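KLTH0A00704p (Lachancea thermotolerans, PDB 4J2G) is the HORMA domain of the autophagy protein Atg13 and probably mediates recruitment of PI 3-kinase in autophagy. Local coordinates at residues R99-Q111 with S260-N272. The protein carries 1 engineered substitution. Sequence-based numbering, arbitrary orientation.
Sequences RLSPSQQVTLKDQ and SVSYRKDCDFHVN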
loop_
_atom_site.group_PDB
_atom_site.type_symbol
_atom_site.label_atom_id
_atom_site.label_comp_id
_atom_site.label_asym_id
_atom_site.label_seq_id
_atom_site.Cartn_x
_atom_site.Cartn_y
_atom_site.Cartn_z
ATOM N N ARG A 99 -5.942 20.004 -2.004
ATOM C CA ARG A 99 -6.930 21.009 -1.558
ATOM C C ARG A 99 -6.419 21.951 -0.492
ATOM O O ARG A 99 -7.233 22.644 0.157
ATOM C CB ARG A 99 -8.169 20.312 -0.981
ATOM C CG ARG A 99 -8.917 19.402 -1.924
ATOM C CD ARG A 99 -9.477 20.170 -3.108
ATOM N NE ARG A 99 -10.784 19.641 -3.504
ATOM C CZ ARG A 99 -11.947 20.041 -2.994
ATOM N NH1 ARG A 99 -11.987 20.989 -2.059
ATOM N NH2 ARG A 99 -13.074 19.490 -3.420
ATOM N N LEU A 100 -5.103 21.924 -0.245
ATOM C CA LEU A 100 -4.471 22.825 0.731
ATOM C C LEU A 100 -4.286 24.225 0.164
ATOM O O LEU A 100 -3.772 24.382 -0.941
ATOM C CB LEU A 100 -3.082 22.316 1.107
ATOM C CG LEU A 100 -2.810 21.513 2.384
ATOM C CD1 LEU A 100 -4.016 20.730 2.822
ATOM C CD2 LEU A 100 -1.588 20.610 2.243
ATOM N N SER A 101 -4.647 25.233 0.948
ATOM C CA SER A 101 -4.271 26.623 0.644
ATOM C C SER A 101 -2.795 26.888 0.997
ATOM O O SER A 101 -2.226 26.175 1.835
ATOM C CB SER A 101 -5.177 27.600 1.405
ATOM O OG SER A 101 -4.963 27.506 2.801
ATOM N N PRO A 102 -2.172 27.908 0.353
ATOM C CA PRO A 102 -0.770 28.333 0.524
ATOM C C PRO A 102 -0.257 28.601 1.944
ATOM O O PRO A 102 0.958 28.516 2.162
ATOM C CB PRO A 102 -0.713 29.640 -0.274
ATOM C CG PRO A 102 -1.696 29.440 -1.370
ATOM C CD PRO A 102 -2.801 28.596 -0.797
ATOM N N SER A 103 -1.143 28.951 2.881
ATOM C CA SER A 103 -0.751 29.204 4.284
ATOM C C SER A 103 -0.821 27.965 5.229
ATOM O O SER A 103 -0.329 27.990 6.378
ATOM C CB SER A 103 -1.628 30.304 4.877
ATOM O OG SER A 103 -2.870 29.780 5.325
ATOM N N GLN A 104 -1.464 26.902 4.751
ATOM C CA GLN A 104 -1.615 25.657 5.531
ATOM C C GLN A 104 -0.288 24.863 5.667
ATOM O O GLN A 104 0.387 24.567 4.689
ATOM C CB GLN A 104 -2.753 24.817 4.948
ATOM C CG GLN A 104 -4.109 25.456 5.221
ATOM C CD GLN A 104 -5.304 24.664 4.688
ATOM O OE1 GLN A 104 -5.403 24.361 3.487
ATOM N NE2 GLN A 104 -6.259 24.399 5.572
ATOM N N GLN A 105 0.086 24.574 6.905
ATOM C CA GLN A 105 1.279 23.816 7.233
ATOM C C GLN A 105 0.849 22.355 7.569
ATOM O O GLN A 105 -0.043 22.142 8.410
ATOM C CB GLN A 105 1.931 24.485 8.475
ATOM C CG GLN A 105 3.308 23.995 8.930
ATOM C CD GLN A 105 4.353 23.861 7.816
ATOM O OE1 GLN A 105 4.562 24.784 7.022
ATOM N NE2 GLN A 105 5.039 22.734 7.778
ATOM N N VAL A 106 1.492 21.375 6.936
ATOM C CA VAL A 106 1.415 19.982 7.411
ATOM C C VAL A 106 2.497 19.637 8.439
ATOM O O VAL A 106 3.693 19.769 8.214
ATOM C CB VAL A 106 1.481 18.982 6.243
ATOM C CG1 VAL A 106 1.376 17.535 6.749
ATOM C CG2 VAL A 106 0.364 19.287 5.273
ATOM N N THR A 107 2.058 19.280 9.613
ATOM C CA THR A 107 2.945 18.695 10.584
ATOM C C THR A 107 2.600 17.156 10.842
ATOM O O THR A 107 1.528 16.672 10.436
ATOM C CB THR A 107 2.835 19.394 11.936
ATOM O OG1 THR A 107 1.469 19.393 12.360
ATOM C CG2 THR A 107 3.411 20.808 11.895
ATOM N N LEU A 108 3.549 16.483 11.463
ATOM C CA LEU A 108 3.512 15.089 11.854
ATOM C C LEU A 108 3.988 15.037 13.284
ATOM O O LEU A 108 5.042 15.617 13.606
ATOM C CB LEU A 108 4.503 14.286 10.987
ATOM C CG LEU A 108 4.642 12.767 11.369
ATOM C CD1 LEU A 108 3.231 12.059 11.266
ATOM C CD2 LEU A 108 5.690 12.066 10.435
ATOM N N LYS A 109 3.227 14.361 14.139
ATOM C CA LYS A 109 3.648 14.127 15.491
ATOM C C LYS A 109 4.258 12.773 15.686
ATOM O O LYS A 109 3.761 11.782 15.138
ATOM C CB LYS A 109 2.493 14.290 16.443
ATOM C CG LYS A 109 1.947 15.685 16.590
ATOM C CD LYS A 109 1.038 15.792 17.804
ATOM C CE LYS A 109 0.694 17.250 18.068
ATOM N NZ LYS A 109 0.036 17.446 19.392
ATOM N N ASP A 110 5.337 12.713 16.456
ATOM C CA ASP A 110 6.043 11.493 16.614
ATOM C C ASP A 110 5.435 10.685 17.729
ATOM O O ASP A 110 4.406 11.033 18.260
ATOM C CB ASP A 110 7.557 11.675 16.800
ATOM C CG ASP A 110 7.956 12.553 17.992
ATOM O OD1 ASP A 110 7.193 12.681 18.989
ATOM O OD2 ASP A 110 9.089 13.183 17.885
ATOM N N GLN A 111 6.103 9.631 18.128
ATOM C CA GLN A 111 5.475 8.714 19.115
ATOM C C GLN A 111 5.536 9.401 20.454
ATOM O O GLN A 111 4.860 9.033 21.377
ATOM C CB GLN A 111 6.211 7.388 19.157
ATOM C CG GLN A 111 5.462 6.283 19.878
ATOM C CD GLN A 111 6.412 5.247 20.464
ATOM O OE1 GLN A 111 7.496 5.594 20.976
ATOM N NE2 GLN A 111 6.019 3.964 20.386
ATOM N N SER A 260 3.330 -8.475 0.456
ATOM C CA SER A 260 4.062 -7.695 1.464
ATOM C C SER A 260 3.643 -6.185 1.420
ATOM O O SER A 260 3.028 -5.759 0.467
ATOM C CB SER A 260 5.546 -7.828 1.216
ATOM O OG SER A 260 5.791 -7.252 -0.084
ATOM N N VAL A 261 3.940 -5.417 2.479
ATOM C CA VAL A 261 3.608 -3.996 2.545
ATOM C C VAL A 261 4.725 -3.346 3.336
ATOM O O VAL A 261 5.138 -3.859 4.349
ATOM C CB VAL A 261 2.194 -3.683 3.175
ATOM C CG1 VAL A 261 2.122 -4.175 4.604
ATOM C CG2 VAL A 261 1.915 -2.151 3.157
ATOM N N SER A 262 5.223 -2.241 2.823
ATOM C CA SER A 262 6.106 -1.306 3.548
ATOM C C SER A 262 5.311 -0.064 3.845
ATOM O O SER A 262 4.628 0.441 2.953
ATOM C CB SER A 262 7.239 -0.902 2.640
ATOM O OG SER A 262 8.096 -2.033 2.535
ATOM N N TYR A 263 5.410 0.431 5.084
ATOM C CA TYR A 263 4.634 1.561 5.520
ATOM C C TYR A 263 5.381 2.517 6.470
ATOM O O TYR A 263 6.180 2.111 7.266
ATOM C CB TYR A 263 3.322 1.107 6.133
ATOM C CG TYR A 263 3.502 0.179 7.311
ATOM C CD1 TYR A 263 3.606 -1.217 7.111
ATOM C CD2 TYR A 263 3.527 0.656 8.591
ATOM C CE1 TYR A 263 3.768 -2.084 8.181
ATOM C CE2 TYR A 263 3.667 -0.205 9.702
ATOM C CZ TYR A 263 3.762 -1.575 9.484
ATOM O OH TYR A 263 3.940 -2.404 10.564
ATOM N N ARG A 264 5.127 3.809 6.339
ATOM C CA ARG A 264 5.588 4.792 7.305
ATOM C C ARG A 264 4.985 4.491 8.698
ATOM O O ARG A 264 3.766 4.463 8.846
ATOM C CB ARG A 264 5.116 6.159 6.750
ATOM C CG ARG A 264 5.729 7.337 7.451
ATOM C CD ARG A 264 5.145 8.673 6.915
ATOM N NE ARG A 264 5.444 8.863 5.508
ATOM C CZ ARG A 264 6.642 9.221 5.002
ATOM N NH1 ARG A 264 7.697 9.426 5.757
ATOM N NH2 ARG A 264 6.779 9.374 3.699
ATOM N N LYS A 265 5.835 4.188 9.692
ATOM C CA LYS A 265 5.444 4.005 11.113
ATOM C C LYS A 265 4.588 5.091 11.744
ATOM O O LYS A 265 3.715 4.807 12.544
ATOM C CB LYS A 265 6.690 3.871 12.011
ATOM C CG LYS A 265 7.540 2.596 11.801
ATOM C CD LYS A 265 8.914 2.775 12.444
ATOM C CE LYS A 265 9.537 1.445 12.768
ATOM N NZ LYS A 265 10.922 1.698 13.228
ATOM N N ASP A 266 4.861 6.353 11.419
ATOM C CA ASP A 266 4.089 7.419 12.002
ATOM C C ASP A 266 3.125 8.076 10.980
ATOM O O ASP A 266 3.556 8.540 9.913
ATOM C CB ASP A 266 5.109 8.458 12.460
ATOM C CG ASP A 266 6.106 7.890 13.405
ATOM O OD1 ASP A 266 5.822 8.022 14.626
ATOM O OD2 ASP A 266 7.163 7.347 12.945
ATOM N N CYS A 267 1.851 8.203 11.341
ATOM C CA CYS A 267 0.860 8.841 10.481
ATOM C C CYS A 267 0.026 9.842 11.287
ATOM O O CYS A 267 -1.070 10.186 10.911
ATOM C CB CYS A 267 -0.105 7.782 9.941
ATOM S SG CYS A 267 0.615 6.629 8.781
ATOM N N ASP A 268 0.510 10.293 12.432
ATOM C CA ASP A 268 -0.334 11.215 13.180
ATOM C C ASP A 268 -0.103 12.630 12.588
ATOM O O ASP A 268 0.578 13.389 13.189
ATOM C CB ASP A 268 0.023 11.133 14.671
ATOM C CG ASP A 268 -0.899 11.997 15.558
ATOM O OD1 ASP A 268 -1.949 12.466 15.114
ATOM O OD2 ASP A 268 -0.564 12.201 16.724
ATOM N N PHE A 269 -0.567 12.862 11.355
ATOM C CA PHE A 269 -0.503 14.142 10.605
ATOM C C PHE A 269 -1.565 15.167 11.008
ATOM O O PHE A 269 -2.658 14.778 11.421
ATOM C CB PHE A 269 -0.665 13.880 9.105
ATOM C CG PHE A 269 0.514 13.191 8.488
ATOM C CD1 PHE A 269 1.665 13.908 8.125
ATOM C CD2 PHE A 269 0.497 11.811 8.278
ATOM C CE1 PHE A 269 2.781 13.261 7.553
ATOM C CE2 PHE A 269 1.606 11.157 7.688
ATOM C CZ PHE A 269 2.761 11.876 7.340
ATOM N N HIS A 270 -1.230 16.459 10.884
ATOM C CA HIS A 270 -2.084 17.556 11.314
ATOM C C HIS A 270 -1.976 18.650 10.260
ATOM O O HIS A 270 -0.984 18.789 9.532
ATOM C CB HIS A 270 -1.733 18.040 12.742
ATOM C CG HIS A 270 -2.035 17.017 13.796
ATOM N ND1 HIS A 270 -3.319 16.643 14.122
ATOM C CD2 HIS A 270 -1.224 16.200 14.508
ATOM C CE1 HIS A 270 -3.291 15.688 15.037
ATOM N NE2 HIS A 270 -2.030 15.409 15.299
ATOM N N VAL A 271 -3.049 19.375 10.103
ATOM C CA VAL A 271 -3.042 20.472 9.148
ATOM C C VAL A 271 -3.448 21.746 9.908
ATOM O O VAL A 271 -4.427 21.765 10.651
ATOM C CB VAL A 271 -3.945 20.190 7.953
ATOM C CG1 VAL A 271 -3.634 21.162 6.836
ATOM C CG2 VAL A 271 -3.714 18.767 7.434
ATOM N N ASN A 272 -2.640 22.790 9.781
ATOM C CA ASN A 272 -2.951 24.026 10.471
ATOM C C ASN A 272 -2.928 25.288 9.635
ATOM O O ASN A 272 -1.892 25.603 9.076
ATOM C CB ASN A 272 -2.096 24.138 11.713
ATOM C CG ASN A 272 -2.671 23.323 12.849
ATOM O OD1 ASN A 272 -3.702 23.688 13.410
ATOM N ND2 ASN A 272 -2.046 22.196 13.165
HETATM O O HOH W 1 3.444 8.941 15.455
HETATM O O HOH W 2 7.784 8.407 16.449
#
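Asp266 OD1 accepts hydrogen bonds from two waters that tie it to the 99-111 backbone: one also donates to Lys109 O, the other accepts from Gln111 N, 2.7 Å from the water oxygen. Its mate OD2 is hydrogen-bonded to Tyr229 OH, so both carboxylate oxygens are held. Further along, strands 105-109 and 268-271 run antiparallel. Thr107 and His270 form a hydrogen-bonded pair, with His270 N 2.8 Å from Thr107 O, and Gln105 and Asn272, the last modelled residue, exchange two backbone hydrogen bonds. Leu108 and Phe269 face each other as a non-hydrogen-bonded pair. Leu108 lays CD1 over the centre of the Phe269 ring, 3.7 Å from the centroid, a CH-pi contact; its CG is anti to the backbone N (chi1 176°) and the turn at chi2 (58°) carries CD1 there. Val106 CG1 approaches Phe269 CD1 obliquely at 3.9 Å. A serine in place of Phe269 would probably leave Leu108 CD1 without its aromatic floor and open a gap beside Val106. On the opposite face, Lys109 CG meets the His270 ring edge at CD2 (3.8 Å). Strand 105-109 is the middle of a three-stranded antiparallel sheet, flanked by 115-120 and 268-271; from 268-271 Phe269 touches Ile127 and Leu129 on strand 126-136 of the five-stranded sheet.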